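Local coordinates for protein Cow rumen GH26 endo-mannanase (Metagenome, PDB 6UEH) that probably hydrolyses internal beta-1,4-mannosidic linkages of mannans such as galactomannan, as an endo-mannanase of glycoside hydrolase family 26, at residues Thr271-Cys274 against Ile275-Gly278. Numbering follows the deposited sequence.
Sequences TADC and IKKG
Asp273 and Lys276 meet in a local backbone turn at the surface of the glycoside hydrolase domain, in the loop between strand 261-262 and helix 280-301 of the TIM barrel, a loop that includes the 3-10 segment 271-273. The evidence for a turn is the i+3 to i bond from Lys276 N to Asp273 O, 2.9 Å long and fairly straight at 159°. The preceding bond, from Cys274 N to Thr271 O, is of the same kind. Asp273 O also accepts from OG1 of Thr279, the residue just before the helix, while Asn282 ND2 donates to Cys274 O and ties the turn to the helix itself.

The side chains of Asp273 and Lys276 pass at a slant, with OD1 of Asp273 3.2 Å from CD of Lys276. In both, CG lies beside the backbone N, anti to the carbonyl carbon (chi1 -77° and -72°), which brings the two chains together; NZ of Lys276 nevertheless remains 5.4 Å from that OD1. Cys274 is buried, its SG 3.8 Å from CG2 of Ile275; Cys274 also packs on Ile340 and Ile275 on Tyr343, both of helix 334-351. The chemistry thus implies a turn closed by its backbone, with apolar contacts toward helix 334-351 and at most a longer-range attraction between the opposite charges.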
ATOM      1  N   THR A 271      19.086  15.570   7.472  1.00 20.85           N
ATOM      2  CA  THR A 271      18.672  14.180   7.281  1.00 19.46           C
ATOM      3  C   THR A 271      19.767  13.305   6.670  1.00 20.01           C
ATOM      4  O   THR A 271      20.038  12.207   7.158  1.00 18.79           O
ATOM      5  CB  THR A 271      17.412  14.098   6.394  1.00 20.29           C
ATOM      6  OG1 THR A 271      16.297  14.657   7.098  1.00 20.25           O
ATOM      7  CG2 THR A 271      17.099  12.654   6.031  1.00 19.69           C
ATOM      8  N   ALA A 272      20.400  13.800   5.612  1.00 21.83           N
ATOM      9  CA  ALA A 272      21.417  13.032   4.899  1.00 23.35           C
ATOM     10  C   ALA A 272      22.622  12.702   5.781  1.00 23.03           C
ATOM     11  O   ALA A 272      23.315  11.713   5.547  1.00 23.70           O
ATOM     12  CB  ALA A 272      21.869  13.784   3.654  1.00 25.62           C
ATOM     13  N   ASP A 273      22.867  13.520   6.799  1.00 22.92           N
ATOM     14  CA  ASP A 273      24.048  13.345   7.637  1.00 22.86           C
ATOM     15  C   ASP A 273      23.873  12.289   8.724  1.00 20.53           C
ATOM     16  O   ASP A 273      24.849  11.898   9.366  1.00 20.33           O
ATOM     17  CB  ASP A 273      24.450  14.676   8.279  1.00 23.79           C
ATOM     18  CG  ASP A 273      25.165  15.594   7.311  1.00 27.90           C
ATOM     19  OD1 ASP A 273      25.605  15.105   6.251  1.00 30.10           O
ATOM     20  OD2 ASP A 273      25.296  16.801   7.609  1.00 29.56           O
ATOM     21  N   CYS A 274      22.647  11.813   8.929  1.00 19.81           N
ATOM     22  CA  CYS A 274      22.403  10.852  10.002  1.00 19.00           C
ATOM     23  C   CYS A 274      23.113   9.525   9.734  1.00 19.58           C
ATOM     24  O   CYS A 274      23.308   8.726  10.647  1.00 21.12           O
ATOM     25  CB  CYS A 274      20.901  10.619  10.203  1.00 18.05           C
ATOM     26  SG  CYS A 274      20.107   9.573   8.967  1.00 21.24           S
ATOM     27  N   ILE A 275      23.509   9.301   8.485  1.00 20.37           N
ATOM     28  CA  ILE A 275      24.252   8.096   8.133  1.00 22.35           C
ATOM     29  C   ILE A 275      25.702   8.419   7.777  1.00 24.50           C
ATOM     30  O   ILE A 275      26.397   7.606   7.163  1.00 25.98           O
ATOM     31  CB  ILE A 275      23.594   7.351   6.959  1.00 24.55           C
ATOM     32  CG1 ILE A 275      23.477   8.269   5.742  1.00 25.44           C
ATOM     33  CG2 ILE A 275      22.226   6.826   7.371  1.00 24.29           C
ATOM     34  CD1 ILE A 275      22.887   7.596   4.519  1.00 26.88           C
ATOM     35  N   LYS A 276      26.153   9.607   8.164  1.00 24.41           N
ATOM     36  CA  LYS A 276      27.525  10.015   7.896  1.00 26.77           C
ATOM     37  C   LYS A 276      28.352  10.070   9.175  1.00 26.75           C
ATOM     38  O   LYS A 276      28.056  10.839  10.092  1.00 22.56           O
ATOM     39  CB  LYS A 276      27.555  11.370   7.187  1.00 29.90           C
ATOM     40  CG  LYS A 276      27.082  11.309   5.744  1.00 33.30           C
ATOM     41  CD  LYS A 276      27.279  12.637   5.033  1.00 37.02           C
ATOM     42  CE  LYS A 276      26.856  12.547   3.575  1.00 40.48           C
ATOM     43  NZ  LYS A 276      27.687  11.573   2.810  1.00 43.74           N
ATOM     44  N   LYS A 277      29.392   9.240   9.211  1.00 27.91           N
ATOM     45  CA  LYS A 277      30.319   9.151  10.337  1.00 30.51           C
ATOM     46  C   LYS A 277      30.887  10.507  10.755  1.00 29.80           C
ATOM     47  O   LYS A 277      31.336  11.285   9.916  1.00 30.99           O
ATOM     48  CB  LYS A 277      31.480   8.218   9.985  1.00 37.77           C
ATOM     49  CG  LYS A 277      32.443   7.986  11.131  1.00 44.52           C
ATOM     50  CD  LYS A 277      31.745   7.293  12.281  1.00 46.22           C
ATOM     51  CE  LYS A 277      32.726   6.938  13.392  1.00 50.51           C
ATOM     52  NZ  LYS A 277      31.994   6.364  14.543  1.00 50.28           N
ATOM     53  N   GLY A 278      30.874  10.783  12.054  1.00 28.64           N
ATOM     54  CA  GLY A 278      31.531  11.969  12.578  1.00 29.09           C
ATOM     55  C   GLY A 278      30.627  13.176  12.734  1.00 27.86           C
ATOM     56  O   GLY A 278      31.081  14.256  13.114  1.00 29.86           O
TER